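Local coordinates for extracellular solute-binding protein family 1 (Pseudothermotoga lettingae, PDB 5CI5) that probably captures sugars outside the cell for uptake by an ABC transporter, and is seen here with alpha-D-tagatopyranose in its pocket, at residues G31-L36 with M329-E334; G337-R342 with Q358-T363. All coordinates share one frame; numbering follows the deposited sequence.

Contact 1: G31-L36 with M329-E334; sequences GQVAEL and MKWVEE. With T6T (alpha-D-tagatopyranose), chain C.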
ATOM      1  N   GLY A  31      -2.673  -9.480  -2.162  1.00 11.25           N
ATOM      2  CA  GLY A  31      -2.488  -8.102  -2.548  1.00  8.65           C
ATOM      3  C   GLY A  31      -2.190  -8.006  -4.016  1.00 10.29           C
ATOM      4  O   GLY A  31      -2.235  -8.999  -4.753  1.00 12.39           O
ATOM      5  N   GLN A  32      -1.862  -6.803  -4.466  1.00  8.65           N
ATOM      6  CA  GLN A  32      -1.663  -6.580  -5.885  1.00 10.64           C
ATOM      7  C   GLN A  32      -0.519  -7.419  -6.480  1.00 13.81           C
ATOM      8  O   GLN A  32      -0.585  -7.768  -7.646  1.00 12.08           O
ATOM      9  CB  GLN A  32      -1.418  -5.096  -6.139  1.00  9.33           C
ATOM     10  CG  GLN A  32      -2.535  -4.200  -5.705  1.00  9.59           C
ATOM     11  CD  GLN A  32      -2.372  -3.629  -4.314  1.00  8.03           C
ATOM     12  OE1 GLN A  32      -1.719  -4.205  -3.420  1.00  9.26           O
ATOM     13  NE2 GLN A  32      -2.985  -2.469  -4.106  1.00 14.62           N
ATOM     14  N   VAL A  33       0.489  -7.772  -5.682  1.00 10.76           N
ATOM     15  CA  VAL A  33       1.640  -8.503  -6.196  1.00 10.20           C
ATOM     16  C   VAL A  33       1.263  -9.951  -6.537  1.00 11.96           C
ATOM     17  O   VAL A  33       1.986 -10.645  -7.236  1.00 11.86           O
ATOM     18  CB  VAL A  33       2.831  -8.447  -5.180  1.00 11.54           C
ATOM     19  CG1 VAL A  33       2.733  -9.525  -4.134  1.00 12.25           C
ATOM     20  CG2 VAL A  33       4.162  -8.557  -5.891  1.00 15.83           C
ATOM     21  N   ALA A  34       0.112 -10.402  -6.063  1.00 10.35           N
ATOM     22  CA  ALA A  34      -0.341 -11.751  -6.380  1.00 12.43           C
ATOM     23  C   ALA A  34      -0.730 -11.872  -7.855  1.00 14.20           C
ATOM     24  O   ALA A  34      -0.898 -12.977  -8.351  1.00 17.93           O
ATOM     25  CB  ALA A  34      -1.512 -12.152  -5.471  1.00 15.46           C
ATOM     26  N   GLU A  35      -0.830 -10.751  -8.574  1.00 14.59           N
ATOM     27  CA  GLU A  35      -1.097 -10.821 -10.014  1.00 16.83           C
ATOM     28  C   GLU A  35       0.098 -11.322 -10.818  1.00 15.43           C
ATOM     29  O   GLU A  35      -0.075 -11.725 -11.970  1.00 19.43           O
ATOM     30  CB  GLU A  35      -1.529  -9.452 -10.554  1.00 14.33           C
ATOM     31  CG  GLU A  35      -2.766  -8.937  -9.863  1.00 17.74           C
ATOM     32  CD  GLU A  35      -3.327  -7.657 -10.482  1.00 24.65           C
ATOM     33  OE1 GLU A  35      -2.934  -7.290 -11.611  1.00 18.22           O
ATOM     34  OE2 GLU A  35      -4.177  -7.031  -9.827  1.00 29.61           O
ATOM     35  N   LEU A  36       1.298 -11.275 -10.231  1.00 16.10           N
ATOM     36  CA  LEU A  36       2.511 -11.651 -10.943  1.00 16.46           C
ATOM     37  C   LEU A  36       2.709 -13.154 -10.777  1.00 19.87           C
ATOM     38  O   LEU A  36       3.737 -13.593 -10.283  1.00 17.49           O
ATOM     39  CB  LEU A  36       3.721 -10.864 -10.434  1.00 18.24           C
ATOM     40  CG  LEU A  36       3.574  -9.341 -10.471  1.00 15.82           C
ATOM     41  CD1 LEU A  36       4.773  -8.658  -9.873  1.00 21.04           C
ATOM     42  CD2 LEU A  36       3.329  -8.860 -11.901  1.00 25.78           C
HETATM   43  N   MSE A 329      17.193  -9.961  -5.935  0.64 11.86           N
HETATM   44  CA  MSE A 329      17.920  -9.427  -7.083  0.64 12.09           C
HETATM   45  C   MSE A 329      17.256  -9.868  -8.390  0.64 11.59           C
HETATM   46  O   MSE A 329      17.044  -9.067  -9.306  0.64 12.50           O
HETATM   47  CB  MSE A 329      19.386  -9.865  -7.065  0.64 11.78           C
HETATM   48  CG  MSE A 329      20.250  -8.996  -6.196  0.64 16.06           C
HETATM   49 SE   MSE A 329      20.456  -7.182  -6.918  0.64 47.71          SE
HETATM   50  CE  MSE A 329      22.051  -7.469  -7.991  0.64 17.21           C
ATOM     51  N   LYS A 330      16.920 -11.147  -8.480  1.00 11.56           N
ATOM     52  CA  LYS A 330      16.281 -11.660  -9.670  1.00  9.81           C
ATOM     53  C   LYS A 330      14.906 -11.053  -9.884  1.00 13.59           C
ATOM     54  O   LYS A 330      14.533 -10.698 -11.011  1.00 17.41           O
ATOM     55  CB  LYS A 330      16.195 -13.186  -9.598  1.00 18.80           C
ATOM     56  CG  LYS A 330      15.604 -13.821 -10.853  1.00 25.24           C
ATOM     57  CD  LYS A 330      15.754 -15.319 -10.815  1.00 30.97           C
ATOM     58  CE  LYS A 330      15.209 -15.978 -12.075  1.00 45.83           C
ATOM     59  NZ  LYS A 330      15.356 -17.469 -12.012  1.00 51.73           N
ATOM     60  N   TRP A 331      14.151 -10.925  -8.811  1.00 12.97           N
ATOM     61  CA  TRP A 331      12.833 -10.301  -8.889  1.00 12.58           C
ATOM     62  C   TRP A 331      12.911  -8.880  -9.448  1.00 15.11           C
ATOM     63  O   TRP A 331      12.195  -8.534 -10.383  1.00 14.18           O
ATOM     64  CB  TRP A 331      12.168 -10.287  -7.508  1.00 12.67           C
ATOM     65  CG  TRP A 331      10.761  -9.862  -7.600  1.00 13.60           C
ATOM     66  CD1 TRP A 331      10.307  -8.604  -7.866  1.00 16.09           C
ATOM     67  CD2 TRP A 331       9.612 -10.687  -7.451  1.00 10.52           C
ATOM     68  NE1 TRP A 331       8.930  -8.590  -7.889  1.00 15.24           N
ATOM     69  CE2 TRP A 331       8.479  -9.861  -7.643  1.00 12.47           C
ATOM     70  CE3 TRP A 331       9.426 -12.040  -7.159  1.00 13.34           C
ATOM     71  CZ2 TRP A 331       7.177 -10.347  -7.546  1.00 15.83           C
ATOM     72  CZ3 TRP A 331       8.129 -12.522  -7.069  1.00 14.46           C
ATOM     73  CH2 TRP A 331       7.024 -11.675  -7.273  1.00 15.13           C
ATOM     74  N   VAL A 332      13.789  -8.051  -8.897  1.00 12.84           N
ATOM     75  CA  VAL A 332      13.944  -6.682  -9.385  1.00 14.58           C
ATOM     76  C   VAL A 332      14.412  -6.628 -10.831  1.00 15.83           C
ATOM     77  O   VAL A 332      13.937  -5.790 -11.614  1.00 17.56           O
ATOM     78  CB  VAL A 332      14.943  -5.896  -8.517  1.00 21.34           C
ATOM     79  CG1 VAL A 332      15.476  -4.644  -9.266  1.00 25.90           C
ATOM     80  CG2 VAL A 332      14.268  -5.525  -7.253  1.00 19.40           C
ATOM     81  N   GLU A 333      15.365  -7.489 -11.172  1.00 15.89           N
ATOM     82  CA  GLU A 333      15.896  -7.557 -12.537  1.00 19.63           C
ATOM     83  C   GLU A 333      14.769  -7.786 -13.517  1.00 17.97           C
ATOM     84  O   GLU A 333      14.706  -7.158 -14.576  1.00 25.99           O
ATOM     85  CB  GLU A 333      16.944  -8.683 -12.682  1.00 28.25           C
ATOM     86  CG  GLU A 333      16.986  -9.380 -14.080  1.00 47.92           C
ATOM     87  CD  GLU A 333      17.882 -10.637 -14.139  1.00 61.04           C
ATOM     88  OE1 GLU A 333      17.983 -11.395 -13.139  1.00 55.86           O
ATOM     89  OE2 GLU A 333      18.482 -10.878 -15.211  1.00 63.97           O
ATOM     90  N   GLU A 334      13.897  -8.718 -13.178  1.00 18.60           N
ATOM     91  CA  GLU A 334      12.848  -9.123 -14.089  1.00 25.13           C
ATOM     92  C   GLU A 334      11.660  -8.182 -14.096  1.00 25.26           C
ATOM     93  O   GLU A 334      11.117  -7.889 -15.162  1.00 23.90           O
ATOM     94  CB  GLU A 334      12.377 -10.530 -13.748  1.00 26.74           C
ATOM     95  CG  GLU A 334      13.435 -11.577 -14.008  1.00 40.36           C
ATOM     96  CD  GLU A 334      12.961 -12.981 -13.693  1.00 49.84           C
ATOM     97  OE1 GLU A 334      11.861 -13.120 -13.107  1.00 47.70           O
ATOM     98  OE2 GLU A 334      13.693 -13.940 -14.031  1.00 51.79           O
TER
HETATM   99  O3  T6T C 501       1.077  -0.381   0.068  1.00  7.87           O
HETATM  100  C3  T6T C 501       0.606  -1.724   0.064  1.00  7.35           C
HETATM  101  C4  T6T C 501      -0.253  -1.946   1.309  1.00  6.93           C
HETATM  102  O4  T6T C 501       0.484  -1.582   2.483  1.00  7.46           O
HETATM  103  C5  T6T C 501      -1.504  -1.105   1.171  1.00  6.51           C
HETATM  104  O5  T6T C 501      -2.349  -1.285   2.309  1.00  8.17           O
HETATM  105  C6  T6T C 501      -2.238  -1.457  -0.119  1.00  6.41           C
HETATM  106  O6  T6T C 501      -1.373  -1.214  -1.227  1.00  8.35           O
HETATM  107  C2  T6T C 501      -0.166  -1.981  -1.191  1.00  5.91           C
HETATM  108  O2  T6T C 501      -0.487  -3.374  -1.278  1.00  7.34           O
HETATM  109  C1  T6T C 501       0.651  -1.591  -2.442  1.00  8.87           C
HETATM  110  O1  T6T C 501       1.886  -2.203  -2.512  1.00  8.76           O
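L36 and W331 mark the closest approach of the two backbones, 10.6 Å between their CA atoms, where the 3-10 segment 32-35 and its exit face helix 325-335; side chains alone span the interval. W331 sends its indole across with CG anti to the backbone N (chi1 -171°). Its CZ2 meets two aliphatic branches, both at an oblique slant to the ring: L36 CD1 at 3.7 Å and V33 CG2 at 3.9 Å. A hydrogen bond from NE1 to G337 O helps hold the indole's rotation, and the ring also meets those of W40, W328 and W134. Just before V33, the chain of Q32 bends at chi2 (94°) and brings OE1 to the sugar, where it accepts a 2.6 Å hydrogen bond from O2 of the tagatose. Q32 NE2 is hydrogen-bonded to D248, which helps set the way the amide faces. A leucine in place of Q32 would probably leave the sugar O2 without this acceptor and D248 without its amide partner. Such a ligand-contacting loop between a core strand, here 25-30, and the following helix is characteristic of the periplasmic-binding-protein fold.

Contact 2: G337-R342 with Q358-T363; sequences GPMPTR and QIIFET
M339 reaches from the short strand 339-340 to I360 and F361 on helix 355-363, a Met-aromatic contact within the two-lobed fold of the solute-binding proteins. The first segment enters through G337 and passes by a cis peptide bond into P338, which packs on Y135. M339 follows, hydrogen-bonded through its backbone to T136 where strand 339-340 runs antiparallel to strand 128-138. The CA atoms of M339 and I360 lie 8.9 Å apart, a distance covered by a fully stretched side chain: CG of M339 stands anti to the backbone N (chi1 -178°) and the chain stays extended as far as CE. This residue is selenomethionine, with SE in the place of sulfur. The M339 chain runs alongside I360 but points the other way, whereas M339 and F361 meet at a slant. W116, C346 and F364 also touch M339, so its side chain is buried among largely apolar neighbours. P340 turns instead to W328, and beyond it the T341 hydroxyl is hydrogen-bonded to P133 O while R342, at the N-cap of helix 343-348, forms salt bridges with D344 and E110. On the facing helix, I359 O accepts two bonds from T363, from its N and, at 2.8 Å, from its OG1; the two donors arrive from opposite faces of the carbonyl plane. Near the tip of M339, SE lies 3.9 Å from I360 CG2, the branch of the isoleucine that does the touching. The same SE is 5.3 Å from the centroid of the F361 ring, in a direction 70° off the ring normal. The methyl beyond it, CE, comes to the edge of that ring, close to its plane, 4.0 Å from F361 CE1.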
ATOM      1  N   GLY A 337       9.867  -3.947  -9.718  1.00 14.97           N
ATOM      2  CA  GLY A 337       9.119  -3.531  -8.549  1.00 11.25           C
ATOM      3  C   GLY A 337       8.455  -4.767  -7.957  1.00  8.69           C
ATOM      4  O   GLY A 337       8.456  -5.833  -8.585  1.00 12.32           O
ATOM      5  N   PRO A 338       7.889  -4.643  -6.748  1.00 11.18           N
ATOM      6  CA  PRO A 338       7.917  -3.439  -5.906  1.00 12.47           C
ATOM      7  C   PRO A 338       9.291  -3.229  -5.263  1.00 11.15           C
ATOM      8  O   PRO A 338      10.276  -3.821  -5.700  1.00 11.33           O
ATOM      9  CB  PRO A 338       6.851  -3.715  -4.830  1.00 13.31           C
ATOM     10  CG  PRO A 338       6.116  -4.960  -5.283  1.00 16.13           C
ATOM     11  CD  PRO A 338       7.093  -5.716  -6.132  1.00 12.06           C
HETATM   12  N   MSE A 339       9.358  -2.414  -4.217  1.00  9.59           N
HETATM   13  CA  MSE A 339      10.623  -2.109  -3.595  1.00 11.99           C
HETATM   14  C   MSE A 339      11.069  -3.234  -2.668  1.00 11.66           C
HETATM   15  O   MSE A 339      10.287  -3.697  -1.822  1.00  9.54           O
HETATM   16  CB  MSE A 339      10.516  -0.804  -2.810  1.00 10.20           C
HETATM   17  CG  MSE A 339      11.784  -0.360  -2.148  1.00  8.20           C
HETATM   18 SE   MSE A 339      11.500   1.441  -1.452  0.69 13.69          SE
HETATM   19  CE  MSE A 339      12.876   1.495  -0.144  1.00 13.56           C
ATOM     20  N   PRO A 340      12.329  -3.675  -2.818  1.00  7.75           N
ATOM     21  CA  PRO A 340      12.824  -4.679  -1.882  1.00  8.83           C
ATOM     22  C   PRO A 340      12.877  -4.116  -0.471  1.00  7.54           C
ATOM     23  O   PRO A 340      13.229  -2.950  -0.296  1.00  9.19           O
ATOM     24  CB  PRO A 340      14.252  -4.994  -2.383  1.00 11.99           C
ATOM     25  CG  PRO A 340      14.331  -4.442  -3.814  1.00 10.73           C
ATOM     26  CD  PRO A 340      13.285  -3.377  -3.911  1.00 10.59           C
ATOM     27  N   THR A 341      12.542  -4.935   0.518  1.00  9.59           N
ATOM     28  CA  THR A 341      12.796  -4.586   1.913  1.00  8.82           C
ATOM     29  C   THR A 341      14.285  -4.676   2.272  1.00  9.86           C
ATOM     30  O   THR A 341      14.673  -4.155   3.299  1.00  9.59           O
ATOM     31  CB  THR A 341      12.014  -5.481   2.865  1.00  9.74           C
ATOM     32  OG1 THR A 341      12.366  -6.855   2.645  1.00  9.25           O
ATOM     33  CG2 THR A 341      10.528  -5.274   2.637  1.00  7.46           C
ATOM     34  N   ARG A 342      15.093  -5.330   1.432  1.00  8.38           N
ATOM     35  CA  ARG A 342      16.547  -5.412   1.642  1.00  6.49           C
ATOM     36  C   ARG A 342      17.293  -4.211   1.044  1.00  9.60           C
ATOM     37  O   ARG A 342      17.185  -3.933  -0.149  1.00 10.61           O
ATOM     38  CB  ARG A 342      17.129  -6.674   1.014  1.00  8.23           C
ATOM     39  CG  ARG A 342      16.652  -8.018   1.586  1.00 12.55           C
ATOM     40  CD  ARG A 342      17.338  -9.159   0.840  1.00 11.86           C
ATOM     41  NE  ARG A 342      18.762  -9.182   1.192  1.00 10.66           N
ATOM     42  CZ  ARG A 342      19.356 -10.048   2.000  1.00 11.34           C
ATOM     43  NH1 ARG A 342      18.693 -11.052   2.559  1.00 13.37           N
ATOM     44  NH2 ARG A 342      20.655  -9.904   2.247  1.00 13.03           N
ATOM     45  N   GLN A 358      14.799   7.255  -7.962  1.00 18.97           N
ATOM     46  CA  GLN A 358      15.467   8.284  -7.178  1.00 16.94           C
ATOM     47  C   GLN A 358      14.469   8.945  -6.260  1.00 20.05           C
ATOM     48  O   GLN A 358      14.733   9.175  -5.076  1.00 16.00           O
ATOM     49  CB  GLN A 358      16.121   9.340  -8.078  1.00 31.76           C
ATOM     50  CG  GLN A 358      16.887  10.421  -7.302  1.00 50.77           C
ATOM     51  CD  GLN A 358      16.558  11.828  -7.771  1.00 58.12           C
ATOM     52  OE1 GLN A 358      15.932  12.605  -7.041  1.00 59.23           O
ATOM     53  NE2 GLN A 358      16.976  12.165  -8.993  1.00 52.36           N
ATOM     54  N   ILE A 359      13.306   9.234  -6.826  0.66 16.05           N
ATOM     55  CA  ILE A 359      12.253   9.905  -6.116  0.66 15.30           C
ATOM     56  C   ILE A 359      11.721   9.036  -4.967  0.66 16.70           C
ATOM     57  O   ILE A 359      11.413   9.519  -3.874  0.66 14.65           O
ATOM     58  CB  ILE A 359      11.127  10.282  -7.121  0.66 21.84           C
ATOM     59  CG1 ILE A 359      11.698  11.236  -8.188  0.66 24.07           C
ATOM     60  CG2 ILE A 359       9.990  10.909  -6.411  0.66 22.09           C
ATOM     61  CD1 ILE A 359      10.789  11.511  -9.419  0.66 14.10           C
ATOM     62  N   ILE A 360      11.627   7.742  -5.222  1.00 14.13           N
ATOM     63  CA  ILE A 360      11.133   6.789  -4.230  1.00 10.55           C
ATOM     64  C   ILE A 360      12.092   6.711  -3.052  1.00 11.48           C
ATOM     65  O   ILE A 360      11.691   6.831  -1.896  1.00 11.76           O
ATOM     66  CB  ILE A 360      10.929   5.409  -4.865  1.00 10.24           C
ATOM     67  CG1 ILE A 360       9.801   5.474  -5.887  1.00 12.88           C
ATOM     68  CG2 ILE A 360      10.580   4.354  -3.817  1.00 11.33           C
ATOM     69  CD1 ILE A 360       9.698   4.284  -6.824  1.00 12.50           C
ATOM     70  N   PHE A 361      13.371   6.530  -3.352  1.00 10.61           N
ATOM     71  CA  PHE A 361      14.367   6.376  -2.302  1.00 11.90           C
ATOM     72  C   PHE A 361      14.507   7.646  -1.452  1.00 12.84           C
ATOM     73  O   PHE A 361      14.748   7.545  -0.249  1.00 16.08           O
ATOM     74  CB  PHE A 361      15.710   5.978  -2.915  1.00 15.88           C
ATOM     75  CG  PHE A 361      15.734   4.564  -3.467  1.00 11.70           C
ATOM     76  CD1 PHE A 361      15.080   3.523  -2.820  1.00 14.86           C
ATOM     77  CD2 PHE A 361      16.410   4.287  -4.643  1.00 14.40           C
ATOM     78  CE1 PHE A 361      15.093   2.240  -3.342  1.00 15.91           C
ATOM     79  CE2 PHE A 361      16.439   3.008  -5.171  1.00 14.15           C
ATOM     80  CZ  PHE A 361      15.776   1.981  -4.523  1.00 13.75           C
ATOM     81  N   GLU A 362      14.341   8.828  -2.064  1.00  9.82           N
ATOM     82  CA  GLU A 362      14.409  10.085  -1.335  1.00 11.23           C
ATOM     83  C   GLU A 362      13.199  10.318  -0.450  1.00 11.09           C
ATOM     84  O   GLU A 362      13.321  10.903   0.616  1.00 15.49           O
ATOM     85  CB  GLU A 362      14.570  11.246  -2.321  1.00 13.11           C
ATOM     86  CG  GLU A 362      15.990  11.394  -2.772  1.00 21.91           C
ATOM     87  CD  GLU A 362      16.926  11.695  -1.598  1.00 34.98           C
ATOM     88  OE1 GLU A 362      16.762  12.756  -0.951  1.00 38.59           O
ATOM     89  OE2 GLU A 362      17.793  10.847  -1.306  1.00 21.35           O
ATOM     90  N   THR A 363      12.038   9.838  -0.887  1.00 12.69           N
ATOM     91  CA  THR A 363      10.783  10.083  -0.174  1.00 14.85           C
ATOM     92  C   THR A 363      10.544   9.070   0.956  1.00 16.29           C
ATOM     93  O   THR A 363      10.042   9.414   2.032  1.00 11.72           O
ATOM     94  CB  THR A 363       9.612  10.047  -1.169  1.00 13.53           C
ATOM     95  OG1 THR A 363       9.810  11.066  -2.156  1.00 16.20           O
ATOM     96  CG2 THR A 363       8.299  10.289  -0.498  1.00 16.03           C
TER

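How the contacts relate
Contacts 1 and 2 follow in series along the chain, their centres 14 Å apart, and helix 325-335 leads directly into strand 339-340. The two meet at the turn between them: W331 NE1 lies 2.9 Å from G337 O, a probable hydrogen bond, and 3.8 Å from P338 CD, while V33 CG2 is 4.1 Å from P338 CD. One residue further along the helix, V332 CG2 packs 3.6 Å from P340 CG. Contact 1 reaches the tagatose directly through Q32; contact 2 stays further back, the M339 side chain about 9 Å from the sugar. Strand 128-138, which pairs with strand 339-340 of contact 2, also ties contact 1 to the pocket, since its Y135 hydrogen-bonds the sugar and touches V33.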